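BsaWI endonuclease (Geobacillus stearothermophilus, PDB 4ZSF) acts as a restriction endonuclease of the PD-(D/E)XK superfamily that binds DNA and probably cleaves it with the help of metal ions. Local coordinates at residues 141-149 / 159-167; 218-226 / 234-245. All coordinates share one frame; numbering follows the deposited sequence.

Contact 1 of 2, residues 141-149 / 159-167. With nucleotides of chain B.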
loop_
_atom_site.group_PDB
_atom_site.type_symbol
_atom_site.label_atom_id
_atom_site.label_comp_id
_atom_site.label_asym_id
_atom_site.label_seq_id
_atom_site.Cartn_x
_atom_site.Cartn_y
_atom_site.Cartn_z
ATOM N N SER A 141 1.492 -15.066 3.475
ATOM C CA SER A 141 1.987 -13.697 3.385
ATOM C C SER A 141 2.082 -13.188 1.944
ATOM O O SER A 141 2.596 -12.100 1.692
ATOM C CB SER A 141 3.317 -13.595 4.098
ATOM O OG SER A 141 4.161 -14.547 3.540
ATOM N N ASN A 142 1.509 -13.959 1.024
ATOM C CA ASN A 142 1.320 -13.508 -0.367
ATOM C C ASN A 142 2.630 -13.107 -1.026
ATOM O O ASN A 142 2.702 -12.204 -1.835
ATOM C CB ASN A 142 0.295 -12.356 -0.429
ATOM C CG ASN A 142 -1.059 -12.797 0.057
ATOM O OD1 ASN A 142 -1.687 -13.660 -0.556
ATOM N ND2 ASN A 142 -1.513 -12.235 1.168
ATOM N N VAL A 143 3.650 -13.878 -0.732
ATOM C CA VAL A 143 4.987 -13.547 -1.105
ATOM C C VAL A 143 5.308 -13.813 -2.588
ATOM O O VAL A 143 6.053 -13.043 -3.214
ATOM C CB VAL A 143 5.935 -14.394 -0.199
ATOM C CG1 VAL A 143 7.295 -14.164 -0.559
ATOM C CG2 VAL A 143 5.695 -13.999 1.243
ATOM N N PHE A 144 4.865 -14.975 -3.081
ATOM C CA PHE A 144 5.134 -15.387 -4.478
ATOM C C PHE A 144 3.852 -15.429 -5.274
ATOM O O PHE A 144 2.832 -15.856 -4.761
ATOM C CB PHE A 144 5.812 -16.751 -4.479
ATOM C CG PHE A 144 7.145 -16.707 -3.794
ATOM C CD1 PHE A 144 8.196 -15.985 -4.360
ATOM C CD2 PHE A 144 7.318 -17.284 -2.529
ATOM C CE1 PHE A 144 9.460 -15.878 -3.647
ATOM C CE2 PHE A 144 8.561 -17.231 -1.850
ATOM C CZ PHE A 144 9.606 -16.494 -2.374
ATOM N N ASP A 145 3.932 -15.100 -6.557
ATOM C CA ASP A 145 2.780 -15.023 -7.453
ATOM C C ASP A 145 2.481 -16.408 -8.039
ATOM O O ASP A 145 1.336 -16.815 -8.198
ATOM C CB ASP A 145 3.119 -14.015 -8.550
ATOM C CG ASP A 145 3.362 -12.624 -7.959
ATOM O OD1 ASP A 145 2.484 -12.163 -7.165
ATOM O OD2 ASP A 145 4.432 -12.024 -8.209
ATOM N N LEU A 146 3.547 -17.152 -8.299
ATOM C CA LEU A 146 3.445 -18.432 -8.963
ATOM C C LEU A 146 4.390 -19.435 -8.300
ATOM O O LEU A 146 5.393 -19.041 -7.713
ATOM C CB LEU A 146 3.841 -18.302 -10.424
ATOM C CG LEU A 146 3.002 -17.338 -11.272
ATOM C CD1 LEU A 146 3.645 -17.164 -12.709
ATOM C CD2 LEU A 146 1.637 -17.994 -11.377
ATOM N N TYR A 147 4.094 -20.718 -8.444
ATOM C CA TYR A 147 4.987 -21.780 -7.982
ATOM C C TYR A 147 5.202 -22.767 -9.132
ATOM O O TYR A 147 4.361 -22.842 -10.057
ATOM C CB TYR A 147 4.406 -22.512 -6.780
ATOM C CG TYR A 147 4.367 -21.632 -5.551
ATOM C CD1 TYR A 147 5.457 -21.570 -4.700
ATOM C CD2 TYR A 147 3.266 -20.809 -5.305
ATOM C CE1 TYR A 147 5.423 -20.756 -3.549
ATOM C CE2 TYR A 147 3.215 -19.965 -4.169
ATOM C CZ TYR A 147 4.315 -19.949 -3.307
ATOM O OH TYR A 147 4.287 -19.175 -2.133
ATOM N N ILE A 148 6.293 -23.531 -9.090
ATOM C CA ILE A 148 6.482 -24.501 -10.185
ATOM C C ILE A 148 6.764 -25.863 -9.578
ATOM O O ILE A 148 7.507 -25.985 -8.569
ATOM C CB ILE A 148 7.565 -24.037 -11.185
ATOM C CG1 ILE A 148 7.710 -25.030 -12.363
ATOM C CG2 ILE A 148 8.941 -23.742 -10.494
ATOM C CD1 ILE A 148 8.568 -24.429 -13.570
ATOM N N THR A 149 6.218 -26.909 -10.208
ATOM C CA THR A 149 6.368 -28.254 -9.696
ATOM C C THR A 149 6.972 -29.188 -10.705
ATOM O O THR A 149 6.964 -28.896 -11.935
ATOM C CB THR A 149 5.020 -28.891 -9.307
ATOM O OG1 THR A 149 4.244 -29.106 -10.494
ATOM C CG2 THR A 149 4.220 -28.022 -8.338
ATOM N N PHE A 159 9.274 -27.143 -6.500
ATOM C CA PHE A 159 10.735 -26.928 -6.391
ATOM C C PHE A 159 11.088 -25.443 -6.612
ATOM O O PHE A 159 12.254 -25.069 -6.434
ATOM C CB PHE A 159 11.507 -27.799 -7.399
ATOM C CG PHE A 159 11.323 -27.390 -8.894
ATOM C CD1 PHE A 159 10.268 -27.911 -9.657
ATOM C CD2 PHE A 159 12.221 -26.478 -9.504
ATOM C CE1 PHE A 159 10.101 -27.528 -11.044
ATOM C CE2 PHE A 159 12.103 -26.150 -10.824
ATOM C CZ PHE A 159 11.067 -26.619 -11.588
ATOM N N GLY A 160 10.131 -24.613 -7.064
ATOM C CA GLY A 160 10.515 -23.237 -7.354
ATOM C C GLY A 160 9.424 -22.236 -6.982
ATOM O O GLY A 160 8.224 -22.598 -6.961
ATOM N N CYS A 161 9.868 -21.022 -6.630
ATOM C CA CYS A 161 9.022 -19.894 -6.226
ATOM C C CYS A 161 9.272 -18.773 -7.237
ATOM O O CYS A 161 10.427 -18.471 -7.582
ATOM C CB CYS A 161 9.445 -19.414 -4.827
ATOM S SG CYS A 161 9.292 -20.669 -3.548
ATOM N N ILE A 162 8.204 -18.164 -7.733
ATOM C CA ILE A 162 8.302 -17.232 -8.838
ATOM C C ILE A 162 7.571 -15.923 -8.528
ATOM O O ILE A 162 6.390 -15.921 -8.114
ATOM C CB ILE A 162 7.646 -17.848 -10.117
ATOM C CG1 ILE A 162 8.364 -19.164 -10.503
ATOM C CG2 ILE A 162 7.587 -16.801 -11.260
ATOM C CD1 ILE A 162 7.453 -20.054 -11.427
ATOM N N GLN A 163 8.265 -14.808 -8.734
ATOM C CA GLN A 163 7.644 -13.466 -8.630
ATOM C C GLN A 163 7.356 -12.995 -10.022
ATOM O O GLN A 163 8.211 -13.087 -10.869
ATOM C CB GLN A 163 8.563 -12.514 -7.924
ATOM C CG GLN A 163 8.768 -12.977 -6.427
ATOM C CD GLN A 163 9.837 -12.168 -5.697
ATOM O OE1 GLN A 163 10.683 -11.521 -6.316
ATOM N NE2 GLN A 163 9.750 -12.151 -4.383
ATOM N N SER A 164 6.154 -12.496 -10.298
ATOM C CA SER A 164 5.888 -12.149 -11.697
ATOM C C SER A 164 5.261 -10.791 -11.736
ATOM O O SER A 164 4.071 -10.710 -11.469
ATOM C CB SER A 164 4.968 -13.186 -12.381
ATOM O OG SER A 164 3.625 -13.113 -11.896
ATOM N N LYS A 165 6.069 -9.769 -12.088
ATOM C CA LYS A 165 5.768 -8.340 -11.947
ATOM C C LYS A 165 5.590 -7.608 -13.266
ATOM O O LYS A 165 6.357 -7.836 -14.211
ATOM C CB LYS A 165 6.900 -7.687 -11.186
ATOM C CG LYS A 165 7.099 -8.293 -9.774
ATOM C CD LYS A 165 5.743 -8.568 -9.065
ATOM C CE LYS A 165 5.954 -9.368 -7.756
ATOM N NZ LYS A 165 4.670 -9.729 -7.083
ATOM N N THR A 166 4.604 -6.705 -13.346
ATOM C CA THR A 166 4.309 -6.062 -14.600
ATOM C C THR A 166 5.070 -4.752 -14.636
ATOM O O THR A 166 5.146 -4.090 -15.660
ATOM C CB THR A 166 2.794 -5.780 -14.764
ATOM O OG1 THR A 166 2.327 -5.205 -13.549
ATOM C CG2 THR A 166 2.038 -7.068 -14.970
ATOM N N SER A 167 5.574 -4.358 -13.475
ATOM C CA SER A 167 6.526 -3.282 -13.406
ATOM C C SER A 167 7.701 -3.808 -12.572
ATOM O O SER A 167 7.517 -4.247 -11.435
ATOM C CB SER A 167 5.910 -2.035 -12.779
ATOM O OG SER A 167 5.619 -2.294 -11.416
ATOM P P DA B 5 -3.421 -8.814 4.085
ATOM O OP1 DA B 5 -2.500 -9.917 4.270
ATOM O OP2 DA B 5 -3.190 -7.466 4.660
ATOM O "O5'" DA B 5 -3.526 -8.432 2.506
ATOM C "C5'" DA B 5 -3.677 -9.489 1.596
ATOM C "C4'" DA B 5 -3.489 -9.002 0.184
ATOM O "O4'" DA B 5 -4.655 -8.242 -0.213
ATOM C "C3'" DA B 5 -2.285 -8.128 -0.027
ATOM O "O3'" DA B 5 -1.581 -8.603 -1.179
ATOM C "C2'" DA B 5 -2.845 -6.723 -0.228
ATOM C "C1'" DA B 5 -4.291 -7.009 -0.715
ATOM N N9 DA B 5 -5.316 -6.106 -0.218
ATOM C C8 DA B 5 -5.488 -5.674 1.088
ATOM N N7 DA B 5 -6.515 -4.855 1.236
ATOM C C5 DA B 5 -7.126 -4.825 -0.064
ATOM C C6 DA B 5 -8.287 -4.176 -0.590
ATOM N N6 DA B 5 -9.171 -3.432 0.155
ATOM N N1 DA B 5 -8.566 -4.369 -1.906
ATOM C C2 DA B 5 -7.757 -5.158 -2.642
ATOM N N3 DA B 5 -6.640 -5.797 -2.270
ATOM C C4 DA B 5 -6.403 -5.620 -0.944
#
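The beta hairpin of strands 146-152 and 155-165 carries D145 at its mouth, where one carboxylate oxygen is gripped twice by the partner strand. K165 NZ comes to the syn lone pair of D145 OD2 at 2.6 Å, a salt bridge, while S164 N approaches the anti lone pair of the same oxygen at 2.7 Å and nearly straight (172°). A bend in the lysine chain (chi2 -41°) turns its ammonium back to the acid. An aspartate at the entry to one strand, facing Q163, S164 and K165 on the next, is consistent with the signature of PD-(D/E)XK nucleases, with glutamine in the acidic place; the E92 carboxylate also lies close to D145. Before the hairpin, N142 ND2 comes within 3.5 Å of C5' of DA5 of chain B. Two classic beta bulges interrupt the pairing: I162 O accepts from both D145 N, at 3.0 Å, and L146 N, and I148 O from F159 N and, weakly, G160 N. C161 CB sits squarely over the F144 ring, 3.5 Å from its centroid, with SG over the same face; V143 CG1 lies against the opposite face, toward the rim. Q163 CG reaches the ring edge, 3.7 Å from F144 CD1, and Q163 OE1 and NE2 are hydrogen-bonded to W220 NE1 and D175 O. At the far end I148 CG2 rides over the face of F159, 3.7 Å from CZ.

Contact 2 of 2, residues 218-226 / 234-245; sequences NGWHGMYVF and RIYPIDINLELF. With CA (calcium ion), chain F.
N218 lays its side-chain amide flat over the guanidinium of R234, the planes 3° apart and N218 ND2 3.3 Å from R234 CZ. The stack leaves the edges of both groups for hydrogen bonding: R234 NH1 donates within its own plane to H221 O at 3.0 Å and also meets W267 O, N218 ND2 donates almost straight to W220 O, from above that carbonyl's plane, and also to Y265 O, and water 1 bridges N218 OD1 to R234 NH2. With an alanine at R234, H221 O would probably lose its guanidinium donor and the N218 amide the flat partner it lies on. Beyond this, strands 222-226 and 235-238 pair in parallel; Y236 N binds M223 O at 2.7 Å. On the face of Y224 and Y236 the two rings lie side by side, slid apart so that they barely overlap, with Y224 CE2 3.5 Å from Y236 CD2. F245 turns its edge to the face of Y224 (planes at 85°), completing an aromatic cluster. I238, its CG1 held between backbone N and carbonyl carbon (chi1 51°), sends CD1 over the F226 ring, 3.7 Å from CE2. Farther along, D239 OD2 binds a calcium ion at 2.3 Å, joined by waters 3 and 4, while D239 OD1 takes N241 N in an Asx turn. Strand 235-238 lies at one edge of the sheet within this chain; strand 188-193 flanks 222-226 on its other side, helix 202-209 packs on M223 and I235, and H248 ND1 of helix 243-258 is hydrogen-bonded to Y224 OH.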
loop_
_atom_site.group_PDB
_atom_site.type_symbol
_atom_site.label_atom_id
_atom_site.label_comp_id
_atom_site.label_asym_id
_atom_site.label_seq_id
_atom_site.Cartn_x
_atom_site.Cartn_y
_atom_site.Cartn_z
ATOM N N ASN A 218 23.593 -12.242 -4.973
ATOM C CA ASN A 218 22.481 -12.178 -5.919
ATOM C C ASN A 218 21.117 -12.290 -5.191
ATOM O O ASN A 218 21.018 -12.950 -4.138
ATOM C CB ASN A 218 22.604 -13.271 -6.991
ATOM C CG ASN A 218 22.854 -14.662 -6.400
ATOM O OD1 ASN A 218 23.874 -14.873 -5.757
ATOM N ND2 ASN A 218 21.908 -15.604 -6.598
ATOM N N GLY A 219 20.080 -11.640 -5.727
ATOM C CA GLY A 219 18.800 -11.590 -5.020
ATOM C C GLY A 219 17.861 -12.690 -5.486
ATOM O O GLY A 219 16.851 -13.025 -4.805
ATOM N N TRP A 220 18.203 -13.280 -6.643
ATOM C CA TRP A 220 17.436 -14.342 -7.321
ATOM C C TRP A 220 18.411 -15.315 -7.967
ATOM O O TRP A 220 19.544 -14.941 -8.212
ATOM C CB TRP A 220 16.490 -13.808 -8.443
ATOM C CG TRP A 220 15.325 -12.958 -7.904
ATOM C CD1 TRP A 220 14.050 -13.399 -7.662
ATOM C CD2 TRP A 220 15.356 -11.582 -7.552
ATOM N NE1 TRP A 220 13.307 -12.383 -7.166
ATOM C CE2 TRP A 220 14.068 -11.245 -7.103
ATOM C CE3 TRP A 220 16.354 -10.585 -7.571
ATOM C CZ2 TRP A 220 13.745 -9.966 -6.636
ATOM C CZ3 TRP A 220 16.024 -9.289 -7.119
ATOM C CH2 TRP A 220 14.726 -8.996 -6.672
ATOM N N HIS A 221 17.939 -16.517 -8.297
ATOM C CA HIS A 221 18.696 -17.414 -9.151
ATOM C C HIS A 221 18.717 -16.885 -10.568
ATOM O O HIS A 221 19.699 -17.047 -11.305
ATOM C CB HIS A 221 18.092 -18.843 -9.126
ATOM C CG HIS A 221 18.374 -19.542 -7.835
ATOM N ND1 HIS A 221 17.387 -20.013 -7.007
ATOM C CD2 HIS A 221 19.552 -19.824 -7.215
ATOM C CE1 HIS A 221 17.932 -20.581 -5.949
ATOM N NE2 HIS A 221 19.250 -20.461 -6.035
ATOM N N GLY A 222 17.609 -16.281 -10.949
ATOM C CA GLY A 222 17.480 -15.827 -12.327
ATOM C C GLY A 222 16.327 -14.818 -12.406
ATOM O O GLY A 222 15.331 -14.923 -11.688
ATOM N N MET A 223 16.500 -13.859 -13.301
ATOM C CA MET A 223 15.513 -12.830 -13.572
ATOM C C MET A 223 15.247 -12.947 -15.079
ATOM O O MET A 223 16.216 -12.963 -15.863
ATOM C CB MET A 223 16.072 -11.457 -13.173
ATOM C CG MET A 223 15.293 -10.294 -13.722
ATOM S SD MET A 223 13.734 -10.095 -12.824
ATOM C CE MET A 223 14.314 -9.517 -11.223
ATOM N N TYR A 224 13.978 -13.083 -15.477
ATOM C CA TYR A 224 13.646 -13.274 -16.916
ATOM C C TYR A 224 12.889 -12.071 -17.368
ATOM O O TYR A 224 11.839 -11.800 -16.790
ATOM C CB TYR A 224 12.808 -14.566 -17.103
ATOM C CG TYR A 224 13.651 -15.720 -16.604
ATOM C CD1 TYR A 224 13.673 -16.057 -15.273
ATOM C CD2 TYR A 224 14.487 -16.397 -17.476
ATOM C CE1 TYR A 224 14.513 -17.080 -14.770
ATOM C CE2 TYR A 224 15.315 -17.424 -17.033
ATOM C CZ TYR A 224 15.306 -17.778 -15.669
ATOM O OH TYR A 224 16.191 -18.757 -15.221
ATOM N N VAL A 225 13.448 -11.311 -18.304
ATOM C CA VAL A 225 12.860 -10.017 -18.666
ATOM C C VAL A 225 12.364 -10.058 -20.101
ATOM O O VAL A 225 13.103 -10.531 -20.980
ATOM C CB VAL A 225 13.923 -8.845 -18.531
ATOM C CG1 VAL A 225 13.274 -7.453 -18.894
ATOM C CG2 VAL A 225 14.545 -8.881 -17.149
ATOM N N PHE A 226 11.140 -9.541 -20.341
ATOM C CA PHE A 226 10.644 -9.421 -21.720
ATOM C C PHE A 226 11.369 -8.305 -22.492
ATOM O O PHE A 226 10.909 -7.194 -22.599
ATOM C CB PHE A 226 9.141 -9.178 -21.714
ATOM C CG PHE A 226 8.337 -10.396 -21.400
ATOM C CD1 PHE A 226 7.830 -11.185 -22.436
ATOM C CD2 PHE A 226 8.013 -10.736 -20.123
ATOM C CE1 PHE A 226 7.072 -12.304 -22.175
ATOM C CE2 PHE A 226 7.236 -11.873 -19.856
ATOM C CZ PHE A 226 6.779 -12.664 -20.915
ATOM N N ARG A 234 22.757 -13.133 -14.397
ATOM C CA ARG A 234 21.504 -13.872 -14.099
ATOM C C ARG A 234 20.283 -13.147 -14.621
ATOM O O ARG A 234 19.160 -13.546 -14.310
ATOM C CB ARG A 234 21.350 -14.071 -12.580
ATOM C CG ARG A 234 22.502 -14.896 -11.962
ATOM C CD ARG A 234 22.432 -14.747 -10.415
ATOM N NE ARG A 234 23.429 -15.550 -9.689
ATOM C CZ ARG A 234 23.307 -16.843 -9.370
ATOM N NH1 ARG A 234 22.220 -17.538 -9.722
ATOM N NH2 ARG A 234 24.324 -17.436 -8.698
ATOM N N ILE A 235 20.496 -12.113 -15.445
ATOM C CA ILE A 235 19.371 -11.387 -16.044
ATOM C C ILE A 235 19.228 -11.849 -17.484
ATOM O O ILE A 235 20.077 -11.530 -18.337
ATOM C CB ILE A 235 19.571 -9.909 -16.012
ATOM C CG1 ILE A 235 19.721 -9.437 -14.521
ATOM C CG2 ILE A 235 18.395 -9.238 -16.615
ATOM C CD1 ILE A 235 20.237 -7.984 -14.420
ATOM N N TYR A 236 18.206 -12.643 -17.733
ATOM C CA TYR A 236 18.046 -13.311 -19.019
ATOM C C TYR A 236 16.900 -12.780 -19.885
ATOM O O TYR A 236 15.857 -12.438 -19.335
ATOM C CB TYR A 236 17.721 -14.787 -18.775
ATOM C CG TYR A 236 18.727 -15.495 -17.899
ATOM C CD1 TYR A 236 19.970 -15.910 -18.416
ATOM C CD2 TYR A 236 18.419 -15.790 -16.571
ATOM C CE1 TYR A 236 20.889 -16.592 -17.608
ATOM C CE2 TYR A 236 19.337 -16.474 -15.758
ATOM C CZ TYR A 236 20.552 -16.892 -16.308
ATOM O OH TYR A 236 21.444 -17.568 -15.462
ATOM N N PRO A 237 17.074 -12.740 -21.221
ATOM C CA PRO A 237 15.996 -12.287 -22.094
ATOM C C PRO A 237 14.978 -13.391 -22.363
ATOM O O PRO A 237 15.361 -14.577 -22.546
ATOM C CB PRO A 237 16.706 -11.874 -23.394
ATOM C CG PRO A 237 17.954 -12.790 -23.450
ATOM C CD PRO A 237 18.337 -12.979 -21.930
ATOM N N ILE A 238 13.696 -13.001 -22.395
ATOM C CA ILE A 238 12.641 -13.915 -22.841
ATOM C C ILE A 238 11.677 -13.178 -23.730
ATOM O O ILE A 238 11.666 -11.926 -23.789
ATOM C CB ILE A 238 11.835 -14.542 -21.662
ATOM C CG1 ILE A 238 11.350 -13.427 -20.722
ATOM C CG2 ILE A 238 12.652 -15.655 -20.905
ATOM C CD1 ILE A 238 10.283 -13.959 -19.676
ATOM N N ASP A 239 10.894 -13.932 -24.495
ATOM C CA ASP A 239 9.764 -13.371 -25.193
ATOM C C ASP A 239 8.593 -14.312 -24.888
ATOM O O ASP A 239 8.638 -15.060 -23.881
ATOM C CB ASP A 239 9.998 -13.229 -26.694
ATOM C CG ASP A 239 10.201 -14.571 -27.374
ATOM O OD1 ASP A 239 10.016 -15.649 -26.757
ATOM O OD2 ASP A 239 10.444 -14.501 -28.568
ATOM N N ILE A 240 7.569 -14.250 -25.720
ATOM C CA ILE A 240 6.328 -14.990 -25.414
ATOM C C ILE A 240 6.571 -16.519 -25.225
ATOM O O ILE A 240 5.815 -17.220 -24.523
ATOM C CB ILE A 240 5.295 -14.688 -26.532
ATOM C CG1 ILE A 240 3.953 -15.333 -26.239
ATOM C CG2 ILE A 240 5.811 -15.149 -27.889
ATOM C CD1 ILE A 240 2.947 -14.982 -27.365
ATOM N N ASN A 241 7.632 -17.044 -25.836
ATOM C CA ASN A 241 7.931 -18.467 -25.635
ATOM C C ASN A 241 8.646 -18.849 -24.332
ATOM O O ASN A 241 8.784 -20.037 -24.029
ATOM C CB ASN A 241 8.761 -18.933 -26.838
ATOM C CG ASN A 241 7.989 -18.808 -28.092
ATOM O OD1 ASN A 241 6.909 -19.385 -28.179
ATOM N ND2 ASN A 241 8.483 -17.994 -29.054
ATOM N N LEU A 242 9.109 -17.867 -23.550
ATOM C CA LEU A 242 9.711 -18.144 -22.251
ATOM C C LEU A 242 10.881 -19.160 -22.312
ATOM O O LEU A 242 11.073 -19.963 -21.403
ATOM C CB LEU A 242 8.661 -18.647 -21.224
ATOM C CG LEU A 242 7.368 -17.806 -21.085
ATOM C CD1 LEU A 242 6.466 -18.461 -20.028
ATOM C CD2 LEU A 242 7.706 -16.378 -20.699
ATOM N N GLU A 243 11.668 -19.116 -23.386
ATOM C CA GLU A 243 12.575 -20.222 -23.621
ATOM C C GLU A 243 13.598 -20.466 -22.546
ATOM O O GLU A 243 13.764 -21.607 -22.093
ATOM C CB GLU A 243 13.319 -20.015 -24.946
ATOM C CG GLU A 243 12.439 -20.041 -26.188
ATOM C CD GLU A 243 13.303 -20.083 -27.479
ATOM O OE1 GLU A 243 14.228 -20.951 -27.611
ATOM O OE2 GLU A 243 13.021 -19.278 -28.414
ATOM N N LEU A 244 14.350 -19.421 -22.164
ATOM C CA LEU A 244 15.369 -19.652 -21.155
ATOM C C LEU A 244 14.748 -20.005 -19.807
ATOM O O LEU A 244 15.344 -20.752 -19.022
ATOM C CB LEU A 244 16.286 -18.425 -20.971
ATOM C CG LEU A 244 17.340 -18.289 -22.108
ATOM C CD1 LEU A 244 18.110 -16.925 -21.940
ATOM C CD2 LEU A 244 18.407 -19.452 -22.085
ATOM N N PHE A 245 13.579 -19.441 -19.522
ATOM C CA PHE A 245 12.910 -19.837 -18.275
ATOM C C PHE A 245 12.606 -21.365 -18.301
ATOM O O PHE A 245 12.853 -22.091 -17.321
ATOM C CB PHE A 245 11.605 -19.029 -18.094
ATOM C CG PHE A 245 10.712 -19.569 -16.974
ATOM C CD1 PHE A 245 10.961 -19.257 -15.648
ATOM C CD2 PHE A 245 9.619 -20.366 -17.283
ATOM C CE1 PHE A 245 10.150 -19.798 -14.616
ATOM C CE2 PHE A 245 8.813 -20.904 -16.285
ATOM C CZ PHE A 245 9.055 -20.611 -14.944
HETATM CA CA CA F . 12.273 -15.351 -29.698
HETATM O O HOH W 1 26.157 -15.813 -7.397
HETATM O O HOH W 2 20.401 -18.941 -13.286
HETATM O O HOH W 3 11.130 -17.495 -29.220
HETATM O O HOH W 4 10.483 -15.607 -31.722
#

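After a largely helical N-terminal part and edge strand 108-112, contact 1 closes the first of the two loops, a short antiparallel hairpin whose intervening residues are mostly strand. The chain then runs through helix 172-184, strand 188-193 and helix 202-209 before contact 2 closes a second short loop, this time between parallel strands and without helix or strand in between. The two follow in series, neither nested nor crossed. Strand 188-193 separates them within one mixed sheet, yet they touch: Q163 OE1 and W220 NE1 probably share a hydrogen bond, and F245 CZ packs on I162 CD1 and I148 CD1, tying helix 243-258 from contact 2 to the hairpin.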